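Local atomic coordinates of hypothetical protein (Staphylococcus aureus subsp. aureus, PDB entry 2IL5), a protein that is of unknown function but belongs to the Activator of Hsp90 ATPase homolog 1-like family, whose Bet v 1-like fold probably encloses a pocket for a hydrophobic ligand. Residues K23-K35 with I106-M120. Residues are numbered along the deposited sequence; the frame is centred on the assembly and turned at random.
Sequences KFSPELVYEAWTK and IEVEFFERETGGTQM
Trp33, Phe110 and Pro26 bury more surface than any other residues of the contact between residues 23-35, which hold helix 26-32, and the hairpin of strands 104-112 and 118-128, a helix-on-sheet contact of the Bet v 1-like (helix-grip) fold. The helix runs nearly antiparallel to residues 106-112, at 162°, with the two axes 8.6 Å apart. Trp33 lies over the sheet with Val108 CG1 beneath the centre of its six-membered ring, 3.8 Å from the centroid in a CH-pi contact. The five-membered ring receives the edge of Phe110 in an offset edge-to-face pair, Phe110 CZ coming within 3.5 Å of Trp33 CD1. At the rim of the indole, the selenium of selenomethionine Met120 (SE) sits 3.7 Å from Trp33 NE1, a Met-aromatic contact made from near the ring plane; NE1 is buried here without a polar partner. Long helix 136-166 adds Phe158 and Met161 around the same indole.

Phe110 is held from several directions. Its CG stands anti to its own carbonyl carbon (chi1 -47°), which carries the ring up to the helix, where Tyr30 CA rests over the centre of one face and Val29 CG1 touches Phe110 CE2. Tyr30 CD2 touches Phe110 CE1, the two ring planes standing at 89°.

Nearer the start of the helix, where Ser25 OG caps Leu28 N, the Pro26 ring fits against the hairpin end. Thr118 and Gly117 form a classic beta bulge opposite Tyr22, and Thr118 CB packs beside the proline. From the end of strand 104-112, the Glu112 side chain, extended beyond CG, crosses the proline ring at about a right angle, its CG 3.7 Å from Pro26 CG.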
ATOM      1  N   LYS A  23      -6.751  -5.086  17.357  1.00 49.10           N
ATOM      2  CA  LYS A  23      -7.820  -5.796  18.043  1.00 49.86           C
ATOM      3  C   LYS A  23      -8.892  -6.323  17.072  1.00 49.72           C
ATOM      4  O   LYS A  23      -9.643  -7.238  17.399  1.00 49.90           O
ATOM      5  CB  LYS A  23      -8.485  -4.868  19.073  1.00 50.00           C
ATOM      6  CG  LYS A  23      -9.171  -3.666  18.408  1.00 50.80           C
ATOM      7  CD  LYS A  23      -9.816  -2.729  19.386  1.00 53.47           C
ATOM      8  CE  LYS A  23     -10.234  -1.464  18.668  1.00 54.66           C
ATOM      9  NZ  LYS A  23     -10.259  -0.289  19.587  1.00 57.31           N
ATOM     10  N   PHE A  24      -8.991  -5.709  15.898  1.00 49.67           N
ATOM     11  CA  PHE A  24      -9.960  -6.128  14.877  1.00 49.59           C
ATOM     12  C   PHE A  24      -9.725  -7.551  14.393  1.00 48.55           C
ATOM     13  O   PHE A  24      -8.590  -7.987  14.379  1.00 47.82           O
ATOM     14  CB  PHE A  24      -9.845  -5.211  13.670  1.00 50.32           C
ATOM     15  CG  PHE A  24      -9.947  -3.775  14.004  1.00 51.92           C
ATOM     16  CD1 PHE A  24     -11.088  -3.275  14.624  1.00 54.98           C
ATOM     17  CD2 PHE A  24      -8.910  -2.909  13.697  1.00 53.33           C
ATOM     18  CE1 PHE A  24     -11.182  -1.910  14.943  1.00 56.14           C
ATOM     19  CE2 PHE A  24      -8.998  -1.556  14.005  1.00 53.48           C
ATOM     20  CZ  PHE A  24     -10.131  -1.057  14.619  1.00 54.23           C
ATOM     21  N   SER A  25     -10.799  -8.245  13.996  1.00 47.55           N
ATOM     22  CA  SER A  25     -10.719  -9.560  13.329  1.00 46.87           C
ATOM     23  C   SER A  25      -9.975  -9.499  11.958  1.00 46.22           C
ATOM     24  O   SER A  25     -10.009  -8.453  11.283  1.00 46.14           O
ATOM     25  CB  SER A  25     -12.119 -10.157  13.146  1.00 46.68           C
ATOM     26  OG  SER A  25     -12.822  -9.494  12.110  1.00 46.80           O
ATOM     27  N   PRO A  26      -9.281 -10.600  11.562  1.00 45.17           N
ATOM     28  CA  PRO A  26      -8.593 -10.640  10.251  1.00 44.87           C
ATOM     29  C   PRO A  26      -9.517 -10.254   9.122  1.00 44.24           C
ATOM     30  O   PRO A  26      -9.133  -9.514   8.236  1.00 44.34           O
ATOM     31  CB  PRO A  26      -8.169 -12.110  10.120  1.00 44.53           C
ATOM     32  CG  PRO A  26      -7.915 -12.517  11.511  1.00 44.92           C
ATOM     33  CD  PRO A  26      -9.029 -11.832  12.327  1.00 44.57           C
ATOM     34  N   GLU A  27     -10.728 -10.775   9.172  1.00 44.02           N
ATOM     35  CA  GLU A  27     -11.803 -10.370   8.288  1.00 43.99           C
ATOM     36  C   GLU A  27     -12.052  -8.864   8.166  1.00 43.53           C
ATOM     37  O   GLU A  27     -12.350  -8.382   7.074  1.00 43.83           O
ATOM     38  CB  GLU A  27     -13.101 -11.022   8.744  1.00 43.40           C
ATOM     39  CG  GLU A  27     -14.327 -10.214   8.353  1.00 44.59           C
ATOM     40  CD  GLU A  27     -15.604 -10.979   8.462  1.00 47.90           C
ATOM     41  OE1 GLU A  27     -15.889 -11.521   9.555  1.00 48.62           O
ATOM     42  OE2 GLU A  27     -16.334 -11.013   7.453  1.00 49.81           O
ATOM     43  N   LEU A  28     -12.021  -8.144   9.292  1.00 43.40           N
ATOM     44  CA  LEU A  28     -12.219  -6.678   9.273  1.00 42.89           C
ATOM     45  C   LEU A  28     -11.026  -5.947   8.658  1.00 42.98           C
ATOM     46  O   LEU A  28     -11.215  -5.012   7.885  1.00 42.93           O
ATOM     47  CB  LEU A  28     -12.565  -6.112  10.651  1.00 42.23           C
ATOM     48  CG  LEU A  28     -14.015  -6.334  11.135  1.00 41.68           C
ATOM     49  CD1 LEU A  28     -14.169  -5.721  12.495  1.00 40.13           C
ATOM     50  CD2 LEU A  28     -15.105  -5.789  10.180  1.00 40.52           C
ATOM     51  N   VAL A  29      -9.812  -6.384   8.992  1.00 42.71           N
ATOM     52  CA  VAL A  29      -8.610  -5.841   8.363  1.00 42.55           C
ATOM     53  C   VAL A  29      -8.490  -6.199   6.874  1.00 42.67           C
ATOM     54  O   VAL A  29      -8.131  -5.344   6.060  1.00 43.63           O
ATOM     55  CB  VAL A  29      -7.327  -6.223   9.130  1.00 42.62           C
ATOM     56  CG1 VAL A  29      -6.120  -5.512   8.507  1.00 40.74           C
ATOM     57  CG2 VAL A  29      -7.481  -5.808  10.603  1.00 41.35           C
ATOM     58  N   TYR A  30      -8.807  -7.444   6.522  1.00 42.50           N
ATOM     59  CA  TYR A  30      -8.737  -7.911   5.133  1.00 42.17           C
ATOM     60  C   TYR A  30      -9.710  -7.123   4.281  1.00 42.66           C
ATOM     61  O   TYR A  30      -9.380  -6.719   3.186  1.00 43.62           O
ATOM     62  CB  TYR A  30      -9.011  -9.420   5.045  1.00 40.92           C
ATOM     63  CG  TYR A  30      -9.011 -10.002   3.634  1.00 41.21           C
ATOM     64  CD1 TYR A  30     -10.219 -10.182   2.918  1.00 42.51           C
ATOM     65  CD2 TYR A  30      -7.810 -10.409   3.019  1.00 38.12           C
ATOM     66  CE1 TYR A  30     -10.227 -10.706   1.625  1.00 41.71           C
ATOM     67  CE2 TYR A  30      -7.800 -10.930   1.729  1.00 37.45           C
ATOM     68  CZ  TYR A  30      -8.999 -11.084   1.030  1.00 42.28           C
ATOM     69  OH  TYR A  30      -8.971 -11.638  -0.250  1.00 40.98           O
ATOM     70  N   GLU A  31     -10.918  -6.925   4.787  1.00 43.43           N
ATOM     71  CA  GLU A  31     -11.921  -6.101   4.126  1.00 44.29           C
ATOM     72  C   GLU A  31     -11.416  -4.689   3.751  1.00 44.29           C
ATOM     73  O   GLU A  31     -11.726  -4.188   2.655  1.00 44.93           O
ATOM     74  CB  GLU A  31     -13.169  -5.999   5.007  1.00 44.25           C
ATOM     75  CG  GLU A  31     -14.405  -5.409   4.306  1.00 46.58           C
ATOM     76  CD  GLU A  31     -15.692  -5.411   5.186  1.00 48.80           C
ATOM     77  OE1 GLU A  31     -15.704  -4.847   6.305  1.00 48.44           O
ATOM     78  OE2 GLU A  31     -16.706  -5.968   4.729  1.00 50.55           O
ATOM     79  N   ALA A  32     -10.658  -4.052   4.651  1.00 43.73           N
ATOM     80  CA  ALA A  32     -10.097  -2.702   4.406  1.00 43.10           C
ATOM     81  C   ALA A  32      -9.317  -2.610   3.098  1.00 43.26           C
ATOM     82  O   ALA A  32      -9.315  -1.553   2.453  1.00 42.91           O
ATOM     83  CB  ALA A  32      -9.217  -2.279   5.577  1.00 43.16           C
ATOM     84  N   TRP A  33      -8.703  -3.747   2.710  1.00 43.30           N
ATOM     85  CA  TRP A  33      -7.773  -3.886   1.593  1.00 43.43           C
ATOM     86  C   TRP A  33      -8.476  -4.261   0.314  1.00 43.68           C
ATOM     87  O   TRP A  33      -7.875  -4.208  -0.754  1.00 42.88           O
ATOM     88  CB  TRP A  33      -6.693  -4.966   1.874  1.00 41.48           C
ATOM     89  CG  TRP A  33      -5.550  -4.487   2.791  1.00 41.35           C
ATOM     90  CD1 TRP A  33      -5.544  -4.473   4.179  1.00 39.44           C
ATOM     91  CD2 TRP A  33      -4.269  -3.982   2.383  1.00 39.21           C
ATOM     92  NE1 TRP A  33      -4.331  -3.992   4.642  1.00 39.56           N
ATOM     93  CE2 TRP A  33      -3.536  -3.678   3.566  1.00 40.79           C
ATOM     94  CE3 TRP A  33      -3.662  -3.748   1.135  1.00 37.57           C
ATOM     95  CZ2 TRP A  33      -2.213  -3.156   3.526  1.00 39.85           C
ATOM     96  CZ3 TRP A  33      -2.342  -3.209   1.103  1.00 37.45           C
ATOM     97  CH2 TRP A  33      -1.649  -2.919   2.282  1.00 37.96           C
ATOM     98  N   THR A  34      -9.740  -4.656   0.427  1.00 44.26           N
ATOM     99  CA  THR A  34     -10.391  -5.357  -0.684  1.00 44.80           C
ATOM    100  C   THR A  34     -11.771  -4.841  -0.962  1.00 44.75           C
ATOM    101  O   THR A  34     -12.460  -5.335  -1.859  1.00 44.66           O
ATOM    102  CB  THR A  34     -10.450  -6.902  -0.465  1.00 44.58           C
ATOM    103  OG1 THR A  34     -11.092  -7.174   0.770  1.00 44.11           O
ATOM    104  CG2 THR A  34      -9.039  -7.521  -0.487  1.00 44.28           C
ATOM    105  N   LYS A  35     -12.168  -3.843  -0.186  1.00 45.26           N
ATOM    106  CA  LYS A  35     -13.398  -3.131  -0.441  1.00 46.03           C
ATOM    107  C   LYS A  35     -13.196  -1.693  -0.866  1.00 46.11           C
ATOM    108  O   LYS A  35     -12.668  -0.871  -0.107  1.00 46.73           O
ATOM    109  CB  LYS A  35     -14.321  -3.200   0.774  1.00 46.60           C
ATOM    110  CG  LYS A  35     -15.546  -4.051   0.511  1.00 50.45           C
ATOM    111  CD  LYS A  35     -16.384  -3.399  -0.631  1.00 56.22           C
ATOM    112  CE  LYS A  35     -16.960  -2.014  -0.226  1.00 57.42           C
ATOM    113  NZ  LYS A  35     -17.284  -1.101  -1.383  1.00 57.29           N
ATOM    114  N   ILE A 106       3.364  -5.089  -3.325  1.00 41.29           N
ATOM    115  CA  ILE A 106       2.859  -5.227  -1.949  1.00 40.94           C
ATOM    116  C   ILE A 106       2.474  -6.691  -1.652  1.00 41.22           C
ATOM    117  O   ILE A 106       1.762  -7.310  -2.418  1.00 40.84           O
ATOM    118  CB  ILE A 106       1.613  -4.314  -1.734  1.00 41.83           C
ATOM    119  CG1 ILE A 106       2.069  -2.840  -1.625  1.00 40.18           C
ATOM    120  CG2 ILE A 106       0.794  -4.753  -0.487  1.00 39.29           C
ATOM    121  CD1 ILE A 106       0.894  -1.803  -1.561  1.00 40.60           C
ATOM    122  N   GLU A 107       2.975  -7.248  -0.557  1.00 41.63           N
ATOM    123  CA  GLU A 107       2.497  -8.562  -0.073  1.00 41.99           C
ATOM    124  C   GLU A 107       2.140  -8.385   1.388  1.00 42.62           C
ATOM    125  O   GLU A 107       2.971  -7.968   2.172  1.00 43.49           O
ATOM    126  CB  GLU A 107       3.526  -9.649  -0.270  1.00 41.03           C
ATOM    127  CG  GLU A 107       3.870  -9.847  -1.742  1.00 42.47           C
ATOM    128  CD  GLU A 107       5.002 -10.788  -2.023  1.00 44.62           C
ATOM    129  OE1 GLU A 107       5.723 -11.197  -1.091  1.00 46.43           O
ATOM    130  OE2 GLU A 107       5.163 -11.167  -3.222  1.00 48.38           O
ATOM    131  N   VAL A 108       0.875  -8.625   1.725  1.00 42.32           N
ATOM    132  CA  VAL A 108       0.402  -8.381   3.063  1.00 41.39           C
ATOM    133  C   VAL A 108      -0.367  -9.618   3.580  1.00 42.31           C
ATOM    134  O   VAL A 108      -1.321 -10.086   2.962  1.00 41.76           O
ATOM    135  CB  VAL A 108      -0.405  -7.022   3.191  1.00 41.53           C
ATOM    136  CG1 VAL A 108      -1.646  -7.036   2.330  1.00 38.81           C
ATOM    137  CG2 VAL A 108      -0.763  -6.728   4.685  1.00 37.14           C
ATOM    138  N   GLU A 109       0.092 -10.148   4.716  1.00 42.90           N
ATOM    139  CA  GLU A 109      -0.528 -11.294   5.327  1.00 42.72           C
ATOM    140  C   GLU A 109      -1.221 -10.945   6.657  1.00 43.17           C
ATOM    141  O   GLU A 109      -0.702 -10.164   7.447  1.00 41.76           O
ATOM    142  CB  GLU A 109       0.500 -12.416   5.497  1.00 42.23           C
ATOM    143  CG  GLU A 109      -0.126 -13.789   5.284  1.00 44.08           C
ATOM    144  CD  GLU A 109       0.850 -14.945   5.335  1.00 45.95           C
ATOM    145  OE1 GLU A 109       2.089 -14.734   5.385  1.00 43.15           O
ATOM    146  OE2 GLU A 109       0.348 -16.091   5.288  1.00 46.08           O
ATOM    147  N   PHE A 110      -2.396 -11.558   6.871  1.00 44.66           N
ATOM    148  CA  PHE A 110      -3.239 -11.358   8.057  1.00 45.99           C
ATOM    149  C   PHE A 110      -3.316 -12.652   8.895  1.00 47.18           C
ATOM    150  O   PHE A 110      -3.734 -13.691   8.387  1.00 48.59           O
ATOM    151  CB  PHE A 110      -4.647 -10.903   7.622  1.00 45.71           C
ATOM    152  CG  PHE A 110      -4.631  -9.803   6.605  1.00 45.65           C
ATOM    153  CD1 PHE A 110      -4.751 -10.090   5.244  1.00 46.93           C
ATOM    154  CD2 PHE A 110      -4.429  -8.482   6.993  1.00 44.47           C
ATOM    155  CE1 PHE A 110      -4.677  -9.071   4.274  1.00 45.15           C
ATOM    156  CE2 PHE A 110      -4.367  -7.465   6.040  1.00 44.11           C
ATOM    157  CZ  PHE A 110      -4.497  -7.756   4.681  1.00 42.92           C
ATOM    158  N   PHE A 111      -2.876 -12.607  10.147  1.00 47.92           N
ATOM    159  CA  PHE A 111      -2.971 -13.755  11.054  1.00 49.12           C
ATOM    160  C   PHE A 111      -3.881 -13.441  12.221  1.00 50.69           C
ATOM    161  O   PHE A 111      -3.824 -12.343  12.776  1.00 50.56           O
ATOM    162  CB  PHE A 111      -1.599 -14.142  11.613  1.00 48.40           C
ATOM    163  CG  PHE A 111      -0.632 -14.631  10.577  1.00 47.36           C
ATOM    164  CD1 PHE A 111       0.137 -13.720   9.834  1.00 41.63           C
ATOM    165  CD2 PHE A 111      -0.469 -16.005  10.350  1.00 44.78           C
ATOM    166  CE1 PHE A 111       1.035 -14.171   8.868  1.00 41.93           C
ATOM    167  CE2 PHE A 111       0.455 -16.467   9.385  1.00 44.63           C
ATOM    168  CZ  PHE A 111       1.212 -15.541   8.656  1.00 42.18           C
ATOM    169  N   GLU A 112      -4.718 -14.403  12.598  1.00 52.94           N
ATOM    170  CA  GLU A 112      -5.540 -14.273  13.812  1.00 54.83           C
ATOM    171  C   GLU A 112      -4.661 -14.480  15.039  1.00 55.74           C
ATOM    172  O   GLU A 112      -3.873 -15.429  15.091  1.00 56.07           O
ATOM    173  CB  GLU A 112      -6.653 -15.307  13.810  1.00 54.95           C
ATOM    174  CG  GLU A 112      -7.974 -14.830  14.406  1.00 58.17           C
ATOM    175  CD  GLU A 112      -9.157 -15.653  13.905  1.00 61.76           C
ATOM    176  OE1 GLU A 112      -8.929 -16.494  12.990  1.00 61.06           O
ATOM    177  OE2 GLU A 112     -10.295 -15.458  14.430  1.00 61.52           O
ATOM    178  N   ARG A 113      -4.759 -13.575  16.005  1.00 56.50           N
ATOM    179  CA  ARG A 113      -4.071 -13.759  17.279  1.00 57.57           C
ATOM    180  C   ARG A 113      -4.987 -14.494  18.258  1.00 58.52           C
ATOM    181  O   ARG A 113      -6.201 -14.559  18.038  1.00 58.47           O
ATOM    182  CB  ARG A 113      -3.676 -12.409  17.857  1.00 57.18           C
ATOM    183  CG  ARG A 113      -2.989 -11.509  16.868  1.00 55.13           C
ATOM    184  CD  ARG A 113      -3.232 -10.057  17.192  1.00 52.64           C
ATOM    185  NE  ARG A 113      -2.573  -9.643  18.425  1.00 52.52           N
ATOM    186  CZ  ARG A 113      -2.943  -8.581  19.141  1.00 53.90           C
ATOM    187  NH1 ARG A 113      -3.959  -7.831  18.732  1.00 54.62           N
ATOM    188  NH2 ARG A 113      -2.298  -8.259  20.263  1.00 52.28           N
ATOM    189  N   GLU A 114      -4.410 -15.069  19.314  1.00 60.04           N
ATOM    190  CA  GLU A 114      -5.220 -15.509  20.482  1.00 61.86           C
ATOM    191  C   GLU A 114      -5.000 -14.543  21.650  1.00 62.47           C
ATOM    192  O   GLU A 114      -3.927 -14.508  22.276  1.00 63.03           O
ATOM    193  CB  GLU A 114      -5.005 -16.976  20.879  1.00 61.74           C
ATOM    194  CG  GLU A 114      -3.577 -17.459  20.762  1.00 63.29           C
ATOM    195  CD  GLU A 114      -3.303 -18.635  21.662  1.00 65.02           C
ATOM    196  OE1 GLU A 114      -4.224 -19.458  21.877  1.00 65.14           O
ATOM    197  OE2 GLU A 114      -2.159 -18.729  22.159  1.00 65.79           O
ATOM    198  N   THR A 115      -6.076 -13.818  21.948  1.00 62.95           N
ATOM    199  CA  THR A 115      -6.099 -12.410  22.378  1.00 62.84           C
ATOM    200  C   THR A 115      -6.809 -11.693  21.221  1.00 62.20           C
ATOM    201  O   THR A 115      -7.968 -12.002  20.903  1.00 61.96           O
ATOM    202  CB  THR A 115      -4.689 -11.714  22.695  1.00 63.48           C
ATOM    203  OG1 THR A 115      -4.894 -10.325  23.004  1.00 64.68           O
ATOM    204  CG2 THR A 115      -3.664 -11.789  21.524  1.00 62.23           C
ATOM    205  N   GLY A 116      -6.071 -10.800  20.559  1.00 61.30           N
ATOM    206  CA  GLY A 116      -6.624  -9.826  19.627  1.00 59.95           C
ATOM    207  C   GLY A 116      -7.325 -10.345  18.395  1.00 58.54           C
ATOM    208  O   GLY A 116      -7.699 -11.506  18.300  1.00 59.33           O
ATOM    209  N   GLY A 117      -7.535  -9.446  17.452  1.00 57.60           N
ATOM    210  CA  GLY A 117      -8.021  -9.834  16.146  1.00 55.66           C
ATOM    211  C   GLY A 117      -6.894 -10.320  15.266  1.00 53.42           C
ATOM    212  O   GLY A 117      -6.775 -11.502  14.999  1.00 53.90           O
ATOM    213  N   THR A 118      -6.057  -9.399  14.813  1.00 52.04           N
ATOM    214  CA  THR A 118      -5.102  -9.721  13.746  1.00 48.85           C
ATOM    215  C   THR A 118      -3.701  -9.178  13.923  1.00 47.35           C
ATOM    216  O   THR A 118      -3.500  -8.063  14.413  1.00 46.44           O
ATOM    217  CB  THR A 118      -5.692  -9.461  12.313  1.00 49.36           C
ATOM    218  OG1 THR A 118      -4.678  -9.017  11.353  1.00 51.26           O
ATOM    219  CG2 THR A 118      -6.788  -8.514  12.365  1.00 46.33           C
ATOM    220  N   GLN A 119      -2.742 -10.032  13.563  1.00 46.00           N
ATOM    221  CA  GLN A 119      -1.395  -9.614  13.195  1.00 45.38           C
ATOM    222  C   GLN A 119      -1.296  -9.360  11.693  1.00 45.39           C
ATOM    223  O   GLN A 119      -1.559 -10.241  10.872  1.00 44.91           O
ATOM    224  CB  GLN A 119      -0.387 -10.686  13.573  1.00 45.50           C
ATOM    225  CG  GLN A 119       1.041 -10.305  13.314  1.00 42.76           C
ATOM    226  CD  GLN A 119       1.991 -11.439  13.599  1.00 43.31           C
ATOM    227  OE1 GLN A 119       1.632 -12.608  13.469  1.00 43.84           O
ATOM    228  NE2 GLN A 119       3.220 -11.106  13.979  1.00 43.51           N
HETATM  229  N   MSE A 120      -0.891  -8.151  11.328  1.00 45.38           N
HETATM  230  CA  MSE A 120      -0.767  -7.807   9.938  1.00 44.40           C
HETATM  231  C   MSE A 120       0.691  -7.622   9.617  1.00 44.53           C
HETATM  232  O   MSE A 120       1.357  -6.765  10.196  1.00 44.31           O
HETATM  233  CB  MSE A 120      -1.562  -6.557   9.609  1.00 44.41           C
HETATM  234  CG  MSE A 120      -1.549  -6.194   8.124  1.00 45.41           C
HETATM  235 SE   MSE A 120      -2.364  -4.452   7.751  0.70 47.68          SE
HETATM  236  CE  MSE A 120      -0.914  -3.252   8.152  1.00 42.78           C
TER